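Local coordinates for pullulanase (Bacillus acidopullulyticus, PDB 2WAN), which hydrolyses the alpha-1,6-glucosidic linkages of pullulan and, probably, the branch points of starch-type polysaccharides, at residues 238-243 with 253-258; 208-213 with 231-236; 173-178 with 204-209. All blocks are in the same frame, centred on the assembly; numbering follows the deposited sequence.

Interaction 1. Residues 238-243 with 253-258; sequences EKVTFT and DSVNHP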
loop_
_atom_site.group_PDB
_atom_site.type_symbol
_atom_site.label_atom_id
_atom_site.label_comp_id
_atom_site.label_asym_id
_atom_site.label_seq_id
_atom_site.Cartn_x
_atom_site.Cartn_y
_atom_site.Cartn_z
ATOM N N GLU A 238 -43.949 -23.759 -3.862
ATOM C CA GLU A 238 -44.389 -22.369 -3.984
ATOM C C GLU A 238 -43.215 -21.405 -3.827
ATOM O O GLU A 238 -42.316 -21.631 -3.012
ATOM C CB GLU A 238 -45.460 -22.060 -2.932
ATOM C CG GLU A 238 -46.210 -20.752 -3.147
ATOM C CD GLU A 238 -47.255 -20.484 -2.077
ATOM O OE1 GLU A 238 -47.617 -19.304 -1.890
ATOM O OE2 GLU A 238 -47.721 -21.442 -1.424
ATOM N N LYS A 239 -43.226 -20.338 -4.620
ATOM C CA LYS A 239 -42.310 -19.224 -4.423
ATOM C C LYS A 239 -42.841 -18.402 -3.255
ATOM O O LYS A 239 -44.009 -17.999 -3.247
ATOM C CB LYS A 239 -42.217 -18.367 -5.689
ATOM C CG LYS A 239 -41.091 -17.339 -5.670
ATOM C CD LYS A 239 -41.237 -16.343 -6.816
ATOM C CE LYS A 239 -40.256 -15.190 -6.679
ATOM N NZ LYS A 239 -40.472 -14.166 -7.736
ATOM N N VAL A 240 -41.991 -18.183 -2.257
ATOM C CA VAL A 240 -42.400 -17.479 -1.048
ATOM C C VAL A 240 -41.572 -16.212 -0.860
ATOM O O VAL A 240 -40.358 -16.207 -1.072
ATOM C CB VAL A 240 -42.281 -18.382 0.210
ATOM C CG1 VAL A 240 -42.863 -17.687 1.441
ATOM C CG2 VAL A 240 -42.972 -19.724 -0.013
ATOM N N THR A 241 -42.238 -15.133 -0.474
ATOM C CA THR A 241 -41.548 -13.915 -0.091
ATOM C C THR A 241 -41.560 -13.783 1.428
ATOM O O THR A 241 -42.610 -13.930 2.067
ATOM C CB THR A 241 -42.160 -12.671 -0.775
ATOM O OG1 THR A 241 -42.029 -12.811 -2.195
ATOM C CG2 THR A 241 -41.445 -11.392 -0.343
ATOM N N PHE A 242 -40.376 -13.529 1.983
ATOM C CA PHE A 242 -40.168 -13.292 3.411
ATOM C C PHE A 242 -39.849 -11.825 3.621
ATOM O O PHE A 242 -39.066 -11.245 2.870
ATOM C CB PHE A 242 -39.031 -14.172 3.939
ATOM C CG PHE A 242 -39.287 -15.640 3.775
ATOM C CD1 PHE A 242 -39.902 -16.367 4.791
ATOM C CD2 PHE A 242 -38.931 -16.299 2.595
ATOM C CE1 PHE A 242 -40.155 -17.726 4.645
ATOM C CE2 PHE A 242 -39.173 -17.659 2.441
ATOM C CZ PHE A 242 -39.789 -18.378 3.464
ATOM N N THR A 243 -40.460 -11.229 4.642
ATOM C CA THR A 243 -40.403 -9.790 4.846
ATOM C C THR A 243 -39.987 -9.408 6.261
ATOM O O THR A 243 -40.459 -9.994 7.234
ATOM C CB THR A 243 -41.783 -9.147 4.527
ATOM O OG1 THR A 243 -42.125 -9.406 3.164
ATOM C CG2 THR A 243 -41.758 -7.652 4.751
ATOM N N ASP A 253 -44.405 -13.706 6.087
ATOM C CA ASP A 253 -44.193 -14.462 4.853
ATOM C C ASP A 253 -45.468 -14.406 4.016
ATOM O O ASP A 253 -46.548 -14.130 4.541
ATOM C CB ASP A 253 -43.738 -15.904 5.123
ATOM C CG ASP A 253 -44.798 -16.744 5.823
ATOM O OD1 ASP A 253 -44.737 -16.862 7.065
ATOM O OD2 ASP A 253 -45.682 -17.300 5.135
ATOM N N SER A 254 -45.334 -14.664 2.715
ATOM C CA SER A 254 -46.442 -14.502 1.772
ATOM C C SER A 254 -47.475 -15.634 1.822
ATOM O O SER A 254 -48.539 -15.525 1.210
ATOM C CB SER A 254 -45.908 -14.330 0.344
ATOM O OG SER A 254 -45.173 -15.475 -0.064
ATOM N N VAL A 255 -47.165 -16.713 2.539
ATOM C CA VAL A 255 -48.115 -17.814 2.709
ATOM C C VAL A 255 -49.018 -17.566 3.917
ATOM O O VAL A 255 -50.245 -17.663 3.807
ATOM C CB VAL A 255 -47.410 -19.188 2.817
ATOM C CG1 VAL A 255 -48.424 -20.316 3.033
ATOM C CG2 VAL A 255 -46.578 -19.462 1.575
ATOM N N ASN A 256 -48.411 -17.249 5.063
ATOM C CA ASN A 256 -49.165 -16.936 6.281
ATOM C C ASN A 256 -49.865 -15.579 6.210
ATOM O O ASN A 256 -50.886 -15.371 6.868
ATOM C CB ASN A 256 -48.268 -16.988 7.523
ATOM C CG ASN A 256 -47.800 -18.399 7.854
ATOM O OD1 ASN A 256 -48.604 -19.316 7.992
ATOM N ND2 ASN A 256 -46.490 -18.570 8.002
ATOM N N HIS A 257 -49.308 -14.660 5.423
ATOM C CA HIS A 257 -49.908 -13.337 5.230
ATOM C C HIS A 257 -49.833 -12.931 3.754
ATOM O O HIS A 257 -48.914 -12.208 3.357
ATOM C CB HIS A 257 -49.240 -12.295 6.134
ATOM C CG HIS A 257 -49.449 -12.548 7.596
ATOM N ND1 HIS A 257 -48.515 -13.185 8.384
ATOM C CD2 HIS A 257 -50.496 -12.266 8.408
ATOM C CE1 HIS A 257 -48.971 -13.278 9.621
ATOM N NE2 HIS A 257 -50.172 -12.729 9.662
ATOM N N PRO A 258 -50.804 -13.399 2.940
ATOM C CA PRO A 258 -50.771 -13.306 1.472
ATOM C C PRO A 258 -50.646 -11.885 0.917
ATOM O O PRO A 258 -49.678 -11.592 0.211
ATOM C CB PRO A 258 -52.096 -13.952 1.042
ATOM C CG PRO A 258 -52.489 -14.819 2.187
ATOM C CD PRO A 258 -52.025 -14.081 3.404
HETATM O O HOH W 1 -46.102 -17.200 -1.699
#
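Ser254 and Val255 lean against strand 238-243 just where the chain leaves its pairing with Phe242 at Asp253. Ser254 OG takes the N-H of Thr241 in a nearly straight bond of 3.0 Å (168°). With chi1 at 61°, OG lies between the backbone N and the carbonyl carbon of its own residue. It also donates to water 1, whose protons go to Glu238 OE1 and Lys239 O. The hydroxyl therefore acts as acceptor and donor at once. Ser254 N returns a bent bond to Thr241 O. Val240 CG1 packs beside the hydroxyl, 3.5 Å from Ser254 OG, and also lies 3.7 Å above one face of the Phe242 ring, offset toward its rim. The other methyl, Val240 CG2, meets Val255 CG2 at 3.9 Å, and the two valines cross at about a right angle. That same Val255 methyl lies 3.6 Å from Glu238 OE1. Phe242 CD1 approaches Asp253 CB obliquely at 3.9 Å. The Asp253 carboxylate is turned 50° from the ring plane. It grips its own turn in an Asx motif: Asp253 OD2 accepts from Asn256 N at 2.7 Å, from above the carboxylate plane. Asp253 OD1 uses its syn lone pair for Asn256 ND2. Tyr212 OH is a second partner of OD1. Strand 198-205 pairs along the other edge of 238-245, and Leu231 of strand 223-233 packs on Phe242, Asp253 and Val255.

Interaction 2. Residues 208-213 with 231-236; sequences GTYQYK and LTVPEG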
loop_
_atom_site.group_PDB
_atom_site.type_symbol
_atom_site.label_atom_id
_atom_site.label_comp_id
_atom_site.label_asym_id
_atom_site.label_seq_id
_atom_site.Cartn_x
_atom_site.Cartn_y
_atom_site.Cartn_z
ATOM N N GLY A 208 -43.895 -28.996 1.924
ATOM C CA GLY A 208 -43.578 -29.467 3.274
ATOM C C GLY A 208 -43.752 -28.431 4.368
ATOM O O GLY A 208 -44.153 -27.297 4.105
ATOM N N THR A 209 -43.450 -28.834 5.602
ATOM C CA THR A 209 -43.558 -27.960 6.772
ATOM C C THR A 209 -42.176 -27.446 7.171
ATOM O O THR A 209 -41.209 -28.211 7.214
ATOM C CB THR A 209 -44.208 -28.688 7.971
ATOM O OG1 THR A 209 -43.460 -29.872 8.274
ATOM C CG2 THR A 209 -45.640 -29.085 7.654
ATOM N N TYR A 210 -42.089 -26.149 7.453
ATOM C CA TYR A 210 -40.814 -25.495 7.772
ATOM C C TYR A 210 -40.933 -24.617 9.010
ATOM O O TYR A 210 -42.034 -24.313 9.458
ATOM C CB TYR A 210 -40.368 -24.610 6.609
ATOM C CG TYR A 210 -40.127 -25.337 5.307
ATOM C CD1 TYR A 210 -38.878 -25.886 5.014
ATOM C CD2 TYR A 210 -41.145 -25.464 4.358
ATOM C CE1 TYR A 210 -38.648 -26.549 3.807
ATOM C CE2 TYR A 210 -40.928 -26.126 3.152
ATOM C CZ TYR A 210 -39.680 -26.663 2.883
ATOM O OH TYR A 210 -39.462 -27.317 1.691
ATOM N N GLN A 211 -39.792 -24.213 9.555
ATOM C CA GLN A 211 -39.762 -23.200 10.604
ATOM C C GLN A 211 -38.731 -22.140 10.280
ATOM O O GLN A 211 -37.667 -22.453 9.749
ATOM C CB GLN A 211 -39.437 -23.819 11.959
ATOM C CG GLN A 211 -40.632 -24.381 12.689
ATOM C CD GLN A 211 -40.295 -24.728 14.119
ATOM O OE1 GLN A 211 -41.169 -25.049 14.915
ATOM N NE2 GLN A 211 -39.019 -24.648 14.456
ATOM N N TYR A 212 -39.043 -20.886 10.602
ATOM C CA TYR A 212 -38.080 -19.817 10.386
ATOM C C TYR A 212 -38.173 -18.652 11.376
ATOM O O TYR A 212 -39.168 -18.495 12.106
ATOM C CB TYR A 212 -38.174 -19.292 8.951
ATOM C CG TYR A 212 -39.352 -18.380 8.738
ATOM C CD1 TYR A 212 -39.224 -17.002 8.917
ATOM C CD2 TYR A 212 -40.601 -18.889 8.373
ATOM C CE1 TYR A 212 -40.305 -16.145 8.731
ATOM C CE2 TYR A 212 -41.694 -18.040 8.188
ATOM C CZ TYR A 212 -41.531 -16.668 8.368
ATOM O OH TYR A 212 -42.587 -15.807 8.194
ATOM N N LYS A 213 -37.103 -17.855 11.373
ATOM C CA LYS A 213 -37.011 -16.573 12.045
ATOM C C LYS A 213 -36.185 -15.630 11.159
ATOM O O LYS A 213 -35.690 -16.024 10.088
ATOM C CB LYS A 213 -36.310 -16.701 13.406
ATOM C CG LYS A 213 -36.990 -17.605 14.418
ATOM C CD LYS A 213 -36.479 -17.311 15.813
ATOM C CE LYS A 213 -37.217 -16.111 16.400
ATOM N NZ LYS A 213 -36.750 -15.745 17.756
ATOM N N LEU A 231 -44.355 -22.626 8.776
ATOM C CA LEU A 231 -44.666 -22.404 7.363
ATOM C C LEU A 231 -44.899 -23.740 6.654
ATOM O O LEU A 231 -43.986 -24.566 6.558
ATOM C CB LEU A 231 -43.523 -21.636 6.676
ATOM C CG LEU A 231 -43.513 -21.471 5.148
ATOM C CD1 LEU A 231 -44.522 -20.435 4.704
ATOM C CD2 LEU A 231 -42.130 -21.084 4.660
ATOM N N THR A 232 -46.119 -23.951 6.168
ATOM C CA THR A 232 -46.414 -25.127 5.354
ATOM C C THR A 232 -46.515 -24.736 3.877
ATOM O O THR A 232 -47.261 -23.827 3.512
ATOM C CB THR A 232 -47.692 -25.871 5.820
ATOM O OG1 THR A 232 -48.802 -24.971 5.812
ATOM C CG2 THR A 232 -47.520 -26.404 7.223
ATOM N N VAL A 233 -45.723 -25.413 3.051
ATOM C CA VAL A 233 -45.702 -25.198 1.606
ATOM C C VAL A 233 -46.530 -26.302 0.941
ATOM O O VAL A 233 -46.213 -27.485 1.094
ATOM C CB VAL A 233 -44.249 -25.176 1.056
ATOM C CG1 VAL A 233 -44.231 -25.066 -0.468
ATOM C CG2 VAL A 233 -43.472 -24.027 1.671
ATOM N N PRO A 234 -47.596 -25.914 0.206
ATOM C CA PRO A 234 -48.559 -26.864 -0.362
ATOM C C PRO A 234 -47.975 -27.779 -1.440
ATOM O O PRO A 234 -46.826 -27.600 -1.855
ATOM C CB PRO A 234 -49.625 -25.951 -0.981
ATOM C CG PRO A 234 -48.897 -24.688 -1.291
ATOM C CD PRO A 234 -47.927 -24.523 -0.160
ATOM N N GLU A 235 -48.782 -28.748 -1.870
ATOM C CA GLU A 235 -48.479 -29.631 -2.997
ATOM C C GLU A 235 -47.851 -28.873 -4.172
ATOM O O GLU A 235 -48.371 -27.840 -4.601
ATOM C CB GLU A 235 -49.774 -30.307 -3.465
ATOM C CG GLU A 235 -49.601 -31.386 -4.528
ATOM C CD GLU A 235 -49.403 -32.768 -3.933
ATOM O OE1 GLU A 235 -50.093 -33.102 -2.943
ATOM O OE2 GLU A 235 -48.562 -33.527 -4.462
ATOM N N GLY A 236 -46.735 -29.390 -4.679
ATOM C CA GLY A 236 -46.103 -28.844 -5.883
ATOM C C GLY A 236 -45.068 -27.757 -5.646
ATOM O O GLY A 236 -44.308 -27.410 -6.552
#
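Gly208, Thr209 and Tyr210 pair with Val233, Thr232 and Leu231 in the beta hairpin of strands 208-216 and 223-233, within the X25 domain. Gly208 and Val233 form an antiparallel hydrogen-bonded pair. Val233 N bonds to Gly208 O at 2.7 Å, and Gly208 N bonds back to Val233 O at 2.9 Å. Tyr210 and Leu231 repeat this pattern, with Tyr210 N at 2.6 Å from Leu231 O. Between them Thr209 and Thr232 form a non-hydrogen-bonded pair. Both threonines hold CG2 anti to the carbonyl carbon (OG1 chi1 56° and 57°). The two side chains cross at a slant and their methyls meet, Thr209 CG2 3.3 Å from Thr232 CG2. This is tighter than usual van der Waals contact. On the other face the Tyr210 ring reaches diagonally to Val233, with Tyr210 CE2 at 3.6 Å from Val233 CG2. Leu231 O lies at the ring edge, near its plane. Tyr210 OH is held by Pro206 O. Further along the strand, the Tyr212 ring turns its edge to Leu231, with CE2 at 4.3 Å from Leu231 CB. Leu205 of strand 198-205 packs against Tyr210, Leu231 and Val233, so this face looks inward. Thr209 and Thr232 point to the opposite face and are themselves exposed. Two sheets packed face to face, with Leu205 between them, are consistent with the immunoglobulin-like beta sandwich of related carbohydrate-binding modules.

Interaction 3. Residues 173-178 with 204-209; sequences QQALGA and TLPAGT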
loop_
_atom_site.group_PDB
_atom_site.type_symbol
_atom_site.label_atom_id
_atom_site.label_comp_id
_atom_site.label_asym_id
_atom_site.label_seq_id
_atom_site.Cartn_x
_atom_site.Cartn_y
_atom_site.Cartn_z
ATOM N N GLN A 173 -33.319 -23.264 5.127
ATOM C CA GLN A 173 -32.131 -22.577 4.618
ATOM C C GLN A 173 -31.377 -23.340 3.528
ATOM O O GLN A 173 -30.911 -22.739 2.559
ATOM C CB GLN A 173 -31.196 -22.174 5.755
ATOM C CG GLN A 173 -31.393 -20.730 6.194
ATOM C CD GLN A 173 -30.379 -20.295 7.226
ATOM O OE1 GLN A 173 -29.456 -19.538 6.929
ATOM N NE2 GLN A 173 -30.536 -20.785 8.443
ATOM N N GLN A 174 -31.265 -24.655 3.697
ATOM C CA GLN A 174 -30.639 -25.514 2.696
ATOM C C GLN A 174 -31.454 -25.523 1.414
ATOM O O GLN A 174 -30.894 -25.385 0.320
ATOM C CB GLN A 174 -30.454 -26.935 3.230
ATOM C CG GLN A 174 -29.357 -27.038 4.271
ATOM C CD GLN A 174 -29.082 -28.456 4.708
ATOM O OE1 GLN A 174 -27.952 -28.792 5.046
ATOM N NE2 GLN A 174 -30.114 -29.296 4.715
ATOM N N ALA A 175 -32.771 -25.659 1.562
ATOM C CA ALA A 175 -33.716 -25.601 0.443
ATOM C C ALA A 175 -33.684 -24.262 -0.311
ATOM O O ALA A 175 -34.209 -24.154 -1.421
ATOM C CB ALA A 175 -35.125 -25.906 0.929
ATOM N N LEU A 176 -33.068 -23.253 0.297
ATOM C CA LEU A 176 -32.874 -21.956 -0.342
ATOM C C LEU A 176 -31.407 -21.724 -0.709
ATOM O O LEU A 176 -30.994 -20.593 -0.977
ATOM C CB LEU A 176 -33.408 -20.826 0.545
ATOM C CG LEU A 176 -34.933 -20.743 0.654
ATOM C CD1 LEU A 176 -35.371 -19.717 1.689
ATOM C CD2 LEU A 176 -35.558 -20.433 -0.701
ATOM N N GLY A 177 -30.627 -22.804 -0.704
ATOM C CA GLY A 177 -29.260 -22.775 -1.217
ATOM C C GLY A 177 -28.141 -22.661 -0.201
ATOM O O GLY A 177 -26.970 -22.761 -0.571
ATOM N N ALA A 178 -28.487 -22.452 1.071
ATOM C CA ALA A 178 -27.481 -22.336 2.130
ATOM C C ALA A 178 -26.843 -23.688 2.427
ATOM O O ALA A 178 -27.470 -24.733 2.248
ATOM C CB ALA A 178 -28.084 -21.739 3.400
ATOM N N THR A 204 -37.894 -20.212 -4.027
ATOM C CA THR A 204 -38.823 -21.318 -4.251
ATOM C C THR A 204 -38.532 -22.461 -3.291
ATOM O O THR A 204 -37.396 -22.919 -3.178
ATOM C CB THR A 204 -38.789 -21.816 -5.718
ATOM O OG1 THR A 204 -38.849 -20.688 -6.598
ATOM C CG2 THR A 204 -39.975 -22.736 -6.003
ATOM N N LEU A 205 -39.578 -22.901 -2.599
ATOM C CA LEU A 205 -39.493 -23.964 -1.609
ATOM C C LEU A 205 -40.278 -25.192 -2.057
ATOM O O LEU A 205 -41.402 -25.058 -2.535
ATOM C CB LEU A 205 -40.040 -23.462 -0.265
ATOM C CG LEU A 205 -39.140 -23.182 0.949
ATOM C CD1 LEU A 205 -37.660 -23.055 0.618
ATOM C CD2 LEU A 205 -39.640 -21.959 1.718
ATOM N N PRO A 206 -39.686 -26.394 -1.908
ATOM C CA PRO A 206 -40.453 -27.623 -2.136
ATOM C C PRO A 206 -41.559 -27.790 -1.091
ATOM O O PRO A 206 -41.482 -27.195 -0.007
ATOM C CB PRO A 206 -39.402 -28.731 -1.978
ATOM C CG PRO A 206 -38.083 -28.052 -2.192
ATOM C CD PRO A 206 -38.268 -26.679 -1.623
ATOM N N ALA A 207 -42.575 -28.586 -1.420
ATOM C CA ALA A 207 -43.672 -28.889 -0.499
ATOM C C ALA A 207 -43.162 -29.346 0.868
ATOM O O ALA A 207 -42.118 -29.997 0.960
ATOM C CB ALA A 207 -44.584 -29.948 -1.098
ATOM N N GLY A 208 -43.895 -28.996 1.924
ATOM C CA GLY A 208 -43.578 -29.467 3.274
ATOM C C GLY A 208 -43.752 -28.431 4.368
ATOM O O GLY A 208 -44.153 -27.297 4.105
ATOM N N THR A 209 -43.450 -28.834 5.602
ATOM C CA THR A 209 -43.558 -27.960 6.772
ATOM C C THR A 209 -42.176 -27.446 7.171
ATOM O O THR A 209 -41.209 -28.211 7.214
ATOM C CB THR A 209 -44.208 -28.688 7.971
ATOM O OG1 THR A 209 -43.460 -29.872 8.274
ATOM C CG2 THR A 209 -45.640 -29.085 7.654
#
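Leu205 pushes one methyl into a shallow hollow formed by Ala175 and Leu176. The contact joins the loop after strand 166-170 to the end of strand 198-205, where the chain leaves one sheet of the probable beta sandwich of the X25 domain for the other. Residues 173-178 curl into a compact turn. Ala178 N bonds to Gln173 O, Gly177 N bonds to Gln174 O, and Gly177 has a positive phi. This pattern resembles a Schellman-type turn. The turn presents two bumps to strand 198-205, the Ala175 methyl and the branched end of Leu176.

The methyl that enters the hollow is Leu205 CD1. On one flank it meets Leu176, with CG and CD2 each 3.6 Å from Leu205 CD1. Leu176 CD1 stands a little further off. On the other flank Ala175 CB lies 3.8 Å from Leu205 CD1. The two leucine side chains cross at about a right angle. The branch point of Leu176 rests on a single methyl of Leu205. Leu176 CG lies anti to its carbonyl carbon, beside its backbone N (chi1 -72°). Leu205 has unusual torsions, with CD1 nearly eclipsed with CA (chi2 17°). The exact placing of its methyls is therefore less certain.

Ala175 CB is shared, for it also touches the ring of Pro206. No hydrogen bond crosses between the segments, and the fit is one of apolar shape. Leu205 also packs on Leu231, Val233 and Phe242. Leu205 CD2, the other methyl, turns to the interior, and the two branches of one leucine link the turn to the region between the sheets. Pro206 and Ala207 then carry the chain into strand 208-216. On the Thr204 side, Leu176 CD2 lies 4.0 Å from Thr204 O. On the Pro206 side, Pro206 CD lies 4.1 Å from Ala175 CB.

From the N terminus, interaction 3 comes first. It closes the long excursion from the turn at 173-178 to the end of strand 198-205. Interaction 2 begins on the residues where interaction 3 ends, since both include Gly208 and Thr209, and it closes the hairpin of strands 208-216 and 223-233. The chain then passes to the other sheet, where interaction 1 closes the short excursion from strand 238-245 to the turn after strand 250-253. Interaction 1 follows both, and none nests inside another. Interaction 2 builds one sheet, interaction 1 the edge of the other, and interaction 3 fastens a loop where the chain crosses between them. Leu205, Tyr212 and Leu231 join the two sheets.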